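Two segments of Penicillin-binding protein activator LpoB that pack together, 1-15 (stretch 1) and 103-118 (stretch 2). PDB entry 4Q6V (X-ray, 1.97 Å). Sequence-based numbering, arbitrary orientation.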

ATOM      1  N   TYR A   1       9.332  16.064   4.130  1.00 42.69           N
ATOM      2  CA  TYR A   1       8.983  14.730   4.718  1.00 40.57           C
ATOM      3  C   TYR A   1      10.044  13.718   4.364  1.00 36.19           C
ATOM      4  O   TYR A   1      10.368  13.579   3.207  1.00 36.06           O
ATOM      5  CB  TYR A   1       7.671  14.159   4.177  1.00 39.45           C
ATOM      6  CG  TYR A   1       6.411  14.884   4.563  1.00 39.91           C
ATOM      7  CD1 TYR A   1       6.141  15.178   5.888  1.00 40.82           C
ATOM      8  CD2 TYR A   1       5.467  15.237   3.608  1.00 40.75           C
ATOM      9  CE1 TYR A   1       4.983  15.840   6.251  1.00 41.25           C
ATOM     10  CE2 TYR A   1       4.305  15.888   3.969  1.00 43.70           C
ATOM     11  CZ  TYR A   1       4.071  16.202   5.292  1.00 40.55           C
ATOM     12  OH  TYR A   1       2.903  16.848   5.630  1.00 39.14           O
ATOM     13  N   ASP A   2      10.541  13.018   5.375  1.00 34.41           N
ATOM     14  CA  ASP A   2      11.429  11.879   5.189  1.00 35.44           C
ATOM     15  C   ASP A   2      10.632  10.579   5.156  1.00 29.12           C
ATOM     16  O   ASP A   2      10.529   9.893   6.179  1.00 27.86           O
ATOM     17  CB  ASP A   2      12.459  11.799   6.322  1.00 35.17           C
ATOM     18  CG  ASP A   2      13.532  10.753   6.057  1.00 39.07           C
ATOM     19  OD1 ASP A   2      13.607  10.251   4.907  1.00 39.41           O
ATOM     20  OD2 ASP A   2      14.293  10.449   7.005  1.00 40.94           O
ATOM     21  N   TRP A   3      10.078  10.279   3.985  1.00 32.28           N
ATOM     22  CA  TRP A   3       9.235   9.092   3.801  1.00 30.47           C
ATOM     23  C   TRP A   3       9.991   7.766   3.954  1.00 31.77           C
ATOM     24  O   TRP A   3       9.511   6.867   4.671  1.00 27.10           O
ATOM     25  CB  TRP A   3       8.564   9.165   2.449  1.00 33.08           C
ATOM     26  CG  TRP A   3       7.464  10.173   2.284  1.00 31.24           C
ATOM     27  CD1 TRP A   3       7.482  11.221   1.416  1.00 33.33           C
ATOM     28  CD2 TRP A   3       6.176  10.208   2.924  1.00 28.91           C
ATOM     29  NE1 TRP A   3       6.292  11.916   1.477  1.00 33.78           N
ATOM     30  CE2 TRP A   3       5.476  11.319   2.398  1.00 30.84           C
ATOM     31  CE3 TRP A   3       5.552   9.431   3.899  1.00 28.41           C
ATOM     32  CZ2 TRP A   3       4.175  11.672   2.813  1.00 29.51           C
ATOM     33  CZ3 TRP A   3       4.252   9.758   4.292  1.00 26.51           C
ATOM     34  CH2 TRP A   3       3.591  10.874   3.771  1.00 28.56           C
ATOM     35  N   ASN A   4      11.187   7.675   3.367  1.00 30.14           N
ATOM     36  CA  ASN A   4      12.075   6.511   3.588  1.00 28.00           C
ATOM     37  C   ASN A   4      12.356   6.218   5.055  1.00 29.46           C
ATOM     38  O   ASN A   4      12.317   5.081   5.518  1.00 25.96           O
ATOM     39  CB  ASN A   4      13.399   6.656   2.811  1.00 36.48           C
ATOM     40  CG  ASN A   4      13.329   6.192   1.344  1.00 38.98           C
ATOM     41  OD1 ASN A   4      12.615   5.253   0.986  1.00 45.51           O
ATOM     42  ND2 ASN A   4      14.092   6.833   0.485  1.00 38.14           N
ATOM     43  N   GLY A   5      12.646   7.258   5.828  1.00 27.27           N
ATOM     44  CA  GLY A   5      12.926   7.093   7.229  1.00 23.97           C
ATOM     45  C   GLY A   5      11.799   6.448   7.962  1.00 25.26           C
ATOM     46  O   GLY A   5      12.025   5.603   8.849  1.00 25.63           O
ATOM     47  N   ALA A   6      10.576   6.822   7.578  1.00 27.04           N
ATOM     48  CA  ALA A   6       9.376   6.185   8.087  1.00 26.14           C
ATOM     49  C   ALA A   6       9.082   4.810   7.462  1.00 27.89           C
ATOM     50  O   ALA A   6       8.739   3.845   8.186  1.00 29.40           O
ATOM     51  CB  ALA A   6       8.210   7.118   7.902  1.00 25.93           C
HETATM   52  N   MSE A   7       9.264   4.725   6.144  1.00 26.55           N
HETATM   53  CA  MSE A   7       8.788   3.561   5.388  1.00 27.81           C
HETATM   54  C   MSE A   7       9.745   2.381   5.473  1.00 31.18           C
HETATM   55  O   MSE A   7       9.324   1.237   5.552  1.00 30.69           O
HETATM   56  CB  MSE A   7       8.555   3.959   3.960  1.00 26.57           C
HETATM   57  CG  MSE A   7       7.127   4.446   3.727  1.00 25.43           C
HETATM   58 SE   MSE A   7       6.971   5.461   2.050  1.00 27.89          SE
HETATM   59  CE  MSE A   7       5.050   5.781   2.179  1.00 22.70           C
ATOM     60  N   GLN A   8      11.061   2.642   5.501  1.00 33.47           N
ATOM     61  CA  GLN A   8      12.081   1.588   5.447  1.00 32.16           C
ATOM     62  C   GLN A   8      12.003   0.635   6.625  1.00 30.78           C
ATOM     63  O   GLN A   8      12.041  -0.588   6.455  1.00 31.83           O
ATOM     64  CB  GLN A   8      13.507   2.171   5.361  1.00 39.06           C
ATOM     65  CG  GLN A   8      13.819   2.992   4.127  1.00 46.62           C
ATOM     66  CD  GLN A   8      13.744   2.197   2.848  1.00 51.66           C
ATOM     67  OE1 GLN A   8      13.967   0.985   2.837  1.00 56.38           O
ATOM     68  NE2 GLN A   8      13.412   2.885   1.745  1.00 54.80           N
ATOM     69  N   PRO A   9      11.908   1.166   7.842  1.00 27.37           N
ATOM     70  CA  PRO A   9      11.808   0.279   8.977  1.00 27.68           C
ATOM     71  C   PRO A   9      10.522  -0.552   8.982  1.00 27.49           C
ATOM     72  O   PRO A   9      10.538  -1.660   9.488  1.00 27.23           O
ATOM     73  CB  PRO A   9      11.836   1.226  10.180  1.00 28.17           C
ATOM     74  CG  PRO A   9      11.779   2.611   9.668  1.00 28.41           C
ATOM     75  CD  PRO A   9      12.229   2.548   8.248  1.00 29.93           C
ATOM     76  N   LEU A  10       9.427   0.014   8.454  1.00 28.50           N
ATOM     77  CA  LEU A  10       8.116  -0.662   8.476  1.00 26.02           C
ATOM     78  C   LEU A  10       8.135  -1.761   7.414  1.00 23.85           C
ATOM     79  O   LEU A  10       7.682  -2.878   7.644  1.00 27.06           O
ATOM     80  CB  LEU A  10       7.015   0.328   8.190  1.00 26.71           C
ATOM     81  CG  LEU A  10       6.657   1.352   9.268  1.00 26.12           C
ATOM     82  CD1 LEU A  10       5.583   2.320   8.821  1.00 25.18           C
ATOM     83  CD2 LEU A  10       6.186   0.610  10.502  1.00 27.90           C
ATOM     84  N   VAL A  11       8.693  -1.459   6.250  1.00 24.23           N
ATOM     85  CA  VAL A  11       8.841  -2.500   5.209  1.00 25.08           C
ATOM     86  C   VAL A  11       9.720  -3.650   5.678  1.00 27.25           C
ATOM     87  O   VAL A  11       9.470  -4.814   5.412  1.00 25.06           O
ATOM     88  CB  VAL A  11       9.380  -1.924   3.907  1.00 24.18           C
ATOM     89  CG1 VAL A  11       9.851  -3.038   2.990  1.00 26.55           C
ATOM     90  CG2 VAL A  11       8.299  -1.082   3.246  1.00 25.28           C
ATOM     91  N   SER A  12      10.776  -3.308   6.393  1.00 28.64           N
ATOM     92  CA  SER A  12      11.704  -4.282   6.934  1.00 27.53           C
ATOM     93  C   SER A  12      11.030  -5.174   7.948  1.00 26.22           C
ATOM     94  O   SER A  12      11.241  -6.372   7.870  1.00 25.06           O
ATOM     95  CB  SER A  12      12.896  -3.537   7.576  1.00 28.44           C
ATOM     96  OG  SER A  12      13.792  -4.465   8.120  1.00 32.78           O
ATOM     97  N   LYS A  13      10.200  -4.609   8.823  1.00 26.58           N
ATOM     98  CA  LYS A  13       9.446  -5.357   9.795  1.00 26.94           C
ATOM     99  C   LYS A  13       8.318  -6.184   9.164  1.00 29.26           C
ATOM    100  O   LYS A  13       7.934  -7.245   9.676  1.00 23.38           O
ATOM    101  CB  LYS A  13       8.791  -4.440  10.796  1.00 31.69           C
ATOM    102  CG  LYS A  13       9.755  -3.649  11.661  1.00 36.32           C
ATOM    103  CD  LYS A  13       9.105  -2.483  12.422  1.00 40.89           C
ATOM    104  CE  LYS A  13       7.807  -2.919  13.092  1.00 47.02           C
ATOM    105  NZ  LYS A  13       7.079  -1.790  13.741  1.00 53.11           N
HETATM  106  N   MSE A  14       7.777  -5.693   8.049  1.00 25.49           N
HETATM  107  CA  MSE A  14       6.715  -6.446   7.353  1.00 26.54           C
HETATM  108  C   MSE A  14       7.314  -7.667   6.689  1.00 26.30           C
HETATM  109  O   MSE A  14       6.695  -8.711   6.637  1.00 25.15           O
HETATM  110  CB  MSE A  14       6.068  -5.572   6.296  1.00 26.98           C
HETATM  111  CG  MSE A  14       4.894  -6.261   5.605  1.00 25.19           C
HETATM  112 SE   MSE A  14       4.451  -5.175   4.039  1.00 29.41          SE
HETATM  113  CE  MSE A  14       5.763  -5.911   2.801  1.00 27.02           C
ATOM    114  N   LEU A  15       8.555  -7.551   6.222  1.00 29.31           N
ATOM    115  CA  LEU A  15       9.244  -8.627   5.540  1.00 29.99           C
ATOM    116  C   LEU A  15       9.711  -9.718   6.488  1.00 30.73           C
ATOM    117  O   LEU A  15       9.975 -10.833   6.041  1.00 33.73           O
ATOM    118  CB  LEU A  15      10.427  -8.091   4.762  1.00 32.25           C
ATOM    119  CG  LEU A  15      10.066  -7.329   3.487  1.00 33.11           C
ATOM    120  CD1 LEU A  15      11.316  -6.747   2.833  1.00 33.15           C
ATOM    121  CD2 LEU A  15       9.371  -8.255   2.518  1.00 34.61           C
ATOM    122  N   SER A 103      -1.786   4.841   5.086  1.00 20.35           N
ATOM    123  CA  SER A 103      -2.369   6.167   5.214  1.00 21.80           C
ATOM    124  C   SER A 103      -1.582   6.990   6.182  1.00 20.01           C
ATOM    125  O   SER A 103      -0.994   6.411   7.080  1.00 20.93           O
ATOM    126  CB  SER A 103      -3.823   6.101   5.707  1.00 24.46           C
ATOM    127  OG  SER A 103      -3.825   5.751   7.077  1.00 25.98           O
ATOM    128  N   ALA A 104      -1.581   8.311   5.962  1.00 19.84           N
ATOM    129  CA  ALA A 104      -0.960   9.293   6.841  1.00 19.41           C
ATOM    130  C   ALA A 104      -2.064  10.099   7.521  1.00 20.15           C
ATOM    131  O   ALA A 104      -2.995  10.540   6.860  1.00 20.45           O
ATOM    132  CB  ALA A 104      -0.005  10.203   6.088  1.00 20.15           C
ATOM    133  N   SER A 105      -2.001  10.202   8.840  1.00 19.77           N
ATOM    134  CA  SER A 105      -2.997  10.889   9.621  1.00 19.97           C
ATOM    135  C   SER A 105      -2.432  11.810  10.691  1.00 20.79           C
ATOM    136  O   SER A 105      -1.198  11.906  10.903  1.00 21.97           O
ATOM    137  CB  SER A 105      -3.950   9.852  10.215  1.00 22.05           C
ATOM    138  OG  SER A 105      -3.345   8.960  11.166  1.00 22.00           O
ATOM    139  N   GLY A 106      -3.332  12.529  11.355  1.00 18.74           N
ATOM    140  CA  GLY A 106      -2.934  13.529  12.371  1.00 18.70           C
ATOM    141  C   GLY A 106      -2.544  14.891  11.779  1.00 17.48           C
ATOM    142  O   GLY A 106      -3.101  15.296  10.775  1.00 18.05           O
ATOM    143  N   ASN A 107      -1.576  15.568  12.391  1.00 17.52           N
ATOM    144  CA  ASN A 107      -1.185  16.894  11.903  1.00 17.66           C
ATOM    145  C   ASN A 107      -0.369  16.881  10.625  1.00 17.42           C
ATOM    146  O   ASN A 107       0.525  16.042  10.441  1.00 19.83           O
ATOM    147  CB  ASN A 107      -0.436  17.619  13.012  1.00 17.95           C
ATOM    148  CG  ASN A 107      -0.196  19.069  12.684  1.00 19.41           C
ATOM    149  OD1 ASN A 107      -1.130  19.878  12.725  1.00 19.89           O
ATOM    150  ND2 ASN A 107       1.046  19.424  12.377  1.00 18.31           N
ATOM    151  N   VAL A 108      -0.617  17.846   9.736  1.00 17.83           N
ATOM    152  CA  VAL A 108       0.021  17.877   8.445  1.00 18.56           C
ATOM    153  C   VAL A 108       1.561  17.921   8.545  1.00 22.84           C
ATOM    154  O   VAL A 108       2.290  17.321   7.757  1.00 23.76           O
ATOM    155  CB  VAL A 108      -0.546  19.038   7.588  1.00 19.11           C
ATOM    156  CG1 VAL A 108      -0.155  20.378   8.179  1.00 19.35           C
ATOM    157  CG2 VAL A 108      -0.105  18.880   6.135  1.00 18.64           C
ATOM    158  N   ASN A 109       2.071  18.619   9.560  1.00 23.90           N
ATOM    159  CA  ASN A 109       3.521  18.758   9.744  1.00 24.80           C
ATOM    160  C   ASN A 109       4.152  17.652  10.607  1.00 25.65           C
ATOM    161  O   ASN A 109       5.371  17.629  10.806  1.00 24.69           O
ATOM    162  CB  ASN A 109       3.875  20.114  10.334  1.00 24.36           C
ATOM    163  CG  ASN A 109       3.626  21.233   9.356  1.00 25.16           C
ATOM    164  OD1 ASN A 109       3.653  21.042   8.131  1.00 27.94           O
ATOM    165  ND2 ASN A 109       3.313  22.417   9.900  1.00 23.29           N
ATOM    166  N   ALA A 110       3.339  16.715  11.078  1.00 21.18           N
ATOM    167  CA  ALA A 110       3.806  15.638  11.916  1.00 21.47           C
ATOM    168  C   ALA A 110       3.001  14.330  11.779  1.00 19.89           C
ATOM    169  O   ALA A 110       2.563  13.772  12.764  1.00 19.19           O
ATOM    170  CB  ALA A 110       3.833  16.118  13.348  1.00 19.92           C
ATOM    171  N   PRO A 111       2.850  13.834  10.549  1.00 21.02           N
ATOM    172  CA  PRO A 111       1.921  12.757  10.254  1.00 22.62           C
ATOM    173  C   PRO A 111       2.273  11.447  10.969  1.00 22.25           C
ATOM    174  O   PRO A 111       3.421  11.147  11.276  1.00 22.37           O
ATOM    175  CB  PRO A 111       2.059  12.588   8.765  1.00 23.53           C
ATOM    176  CG  PRO A 111       2.624  13.871   8.236  1.00 22.34           C
ATOM    177  CD  PRO A 111       3.526  14.323   9.332  1.00 22.73           C
ATOM    178  N   ALA A 112       1.264  10.640  11.212  1.00 22.04           N
ATOM    179  CA  ALA A 112       1.441   9.221  11.564  1.00 22.75           C
ATOM    180  C   ALA A 112       1.162   8.297  10.384  1.00 22.15           C
ATOM    181  O   ALA A 112       0.077   8.274   9.817  1.00 26.99           O
ATOM    182  CB  ALA A 112       0.628   8.884  12.797  1.00 23.62           C
ATOM    183  N   LEU A 113       2.176   7.544   9.958  1.00 21.24           N
ATOM    184  CA  LEU A 113       2.064   6.530   8.900  1.00 20.79           C
ATOM    185  C   LEU A 113       1.625   5.192   9.516  1.00 21.08           C
ATOM    186  O   LEU A 113       2.179   4.715  10.473  1.00 22.72           O
ATOM    187  CB  LEU A 113       3.377   6.411   8.144  1.00 22.01           C
ATOM    188  CG  LEU A 113       3.373   5.550   6.890  1.00 21.91           C
ATOM    189  CD1 LEU A 113       2.486   6.108   5.827  1.00 21.37           C
ATOM    190  CD2 LEU A 113       4.780   5.416   6.375  1.00 23.77           C
ATOM    191  N   GLN A 114       0.550   4.622   8.988  1.00 23.23           N
ATOM    192  CA  GLN A 114       0.083   3.297   9.384  1.00 25.76           C
ATOM    193  C   GLN A 114      -0.100   2.445   8.149  1.00 23.89           C
ATOM    194  O   GLN A 114      -0.533   2.943   7.110  1.00 20.44           O
ATOM    195  CB  GLN A 114      -1.208   3.380  10.202  1.00 30.13           C
ATOM    196  CG  GLN A 114      -0.968   4.010  11.569  1.00 38.86           C
ATOM    197  CD  GLN A 114      -2.191   4.633  12.223  1.00 46.46           C
ATOM    198  OE1 GLN A 114      -3.189   4.921  11.561  1.00 53.44           O
ATOM    199  NE2 GLN A 114      -2.108   4.865  13.536  1.00 48.54           N
HETATM  200  N   MSE A 115       0.250   1.174   8.284  1.00 23.27           N
HETATM  201  CA  MSE A 115       0.201   0.264   7.119  1.00 27.55           C
HETATM  202  C   MSE A 115      -0.417  -1.031   7.552  1.00 24.45           C
HETATM  203  O   MSE A 115      -0.318  -1.434   8.694  1.00 25.14           O
HETATM  204  CB  MSE A 115       1.608   0.016   6.575  1.00 31.70           C
HETATM  205  CG  MSE A 115       2.175   1.257   5.901  1.00 35.79           C
HETATM  206 SE   MSE A 115       3.905   0.908   5.002  1.00 49.07          SE
HETATM  207  CE  MSE A 115       4.625  -0.247   6.392  1.00 43.96           C
ATOM    208  N   GLN A 116      -1.115  -1.697   6.636  1.00 24.83           N
ATOM    209  CA  GLN A 116      -1.658  -3.014   6.888  1.00 24.52           C
ATOM    210  C   GLN A 116      -1.572  -3.926   5.657  1.00 20.55           C
ATOM    211  O   GLN A 116      -1.835  -3.495   4.527  1.00 21.54           O
ATOM    212  CB  GLN A 116      -3.086  -2.866   7.333  1.00 28.79           C
ATOM    213  CG  GLN A 116      -3.333  -1.610   8.161  1.00 32.25           C
ATOM    214  CD  GLN A 116      -4.772  -1.271   8.076  1.00 38.14           C
ATOM    215  OE1 GLN A 116      -5.592  -2.012   8.647  1.00 36.74           O
ATOM    216  NE2 GLN A 116      -5.086  -0.183   7.363  1.00 38.69           N
ATOM    217  N   LEU A 117      -1.196  -5.177   5.884  1.00 18.37           N
ATOM    218  CA  LEU A 117      -1.051  -6.146   4.795  1.00 16.46           C
ATOM    219  C   LEU A 117      -2.122  -7.211   4.821  1.00 17.18           C
ATOM    220  O   LEU A 117      -2.185  -8.038   5.776  1.00 16.65           O
ATOM    221  CB  LEU A 117       0.332  -6.784   4.848  1.00 16.98           C
ATOM    222  CG  LEU A 117       0.671  -7.705   3.688  1.00 19.04           C
ATOM    223  CD1 LEU A 117       0.922  -6.893   2.435  1.00 20.42           C
ATOM    224  CD2 LEU A 117       1.865  -8.547   4.078  1.00 21.48           C
HETATM  225  N   MSE A 118      -2.921  -7.255   3.754  1.00 16.13           N
HETATM  226  CA  MSE A 118      -4.057  -8.166   3.662  1.00 17.46           C
HETATM  227  C   MSE A 118      -3.720  -9.331   2.777  1.00 16.48           C
HETATM  228  O   MSE A 118      -3.321  -9.188   1.620  1.00 17.15           O
HETATM  229  CB  MSE A 118      -5.304  -7.398   3.185  1.00 17.72           C
HETATM  230  CG  MSE A 118      -6.445  -8.334   2.936  1.00 21.84           C
HETATM  231 SE   MSE A 118      -8.119  -7.377   2.652  1.00 27.41          SE
HETATM  232  CE  MSE A 118      -7.847  -7.072   0.731  1.00 27.59           C
TER

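Leu113 sits at the centre of the contact. Its CA-to-CB bond points toward the helix, and the other stretch covers more of it than of any other residue here. Its CD2 atom meets three helix side chains: Met7 CG at 3.7 Å, Leu10 CD1 at 4.0 Å and Ala6 CB at 4.1 Å. These residues lie at positions 6, 7 and 10, so one methyl is held by successive turns of the helix. The small side chain of Ala6 goes with a close backbone approach, with its CA 7.4 Å from the CA of Leu113. The other methyl, Leu113 CD1, lies 4.3 Å from Trp3 CZ3.

The helix spans about residues 3-15 and lies over a two-stranded hairpin. Its axis comes within 9.8 Å of the axis of strand 112-118. The two run in roughly the same direction, at 29° to each other. The register therefore advances together, from Ala6 and Leu113 to Leu10 and Met115, then to Met14 and Leu117. In the strand, alternate residues face the helix. Leu113, Met115 and Leu117 point toward it, while Gln114 and Gln116 point away.

Met115 is a selenomethionine. Its terminal CE reaches Leu10 CB at 3.0 Å, which is very tight for two carbons. Further along, Met14, also a selenomethionine, packs its CG against Leu117 CD2 at 4.1 Å. These pairings are apolar; they bury hydrocarbon surface and need no directional bond.

Towards the start of the helix, Trp3 reaches Ala104 on the neighbouring strand. Its CB points sideways, but the indole swings in with chi1 near -72° (m). Ala104 CB meets the edge of the ring, 4.3 Å from Trp3 CH2. The strand beneath is paired with 112-118 by backbone hydrogen bonds. Ser103 N donates to Gln114 O at 3.0 Å, and Gln114 N donates to Ser103 O at 3.0 Å. Ser105 and Ala112 are joined in the same reciprocal way. This is an antiparallel ladder, and it brings Ala104 and Leu113 to the same side as Trp3.

Farther out, the ring of Tyr1 reaches the loop between the strands. Tyr1 CE1 lies 3.7 Å from Pro111 CG, an apolar contact between the aromatic ring and the proline ring. The loop contains a type I beta turn from Asn107 to Ala110, closed by Ala110 N donating to Asn107 O at 3.0 Å. Val108, within this turn, places its CG2 3.7 Å from Tyr1 OH.

No hydrogen bond joins the two stretches. The polar bonds at this end serve each stretch separately. Asp2 caps the helix: its OD1 accepts a weak hydrogen bond from Gly5 N at 3.3 Å, satisfying an amide that has no earlier turn to bond to. On the side of the helix away from the strands, Gln8 NE2 donates to Asn4 OD1 at 2.6 Å. Pro9 has no amide hydrogen to give, and the helix kinks there.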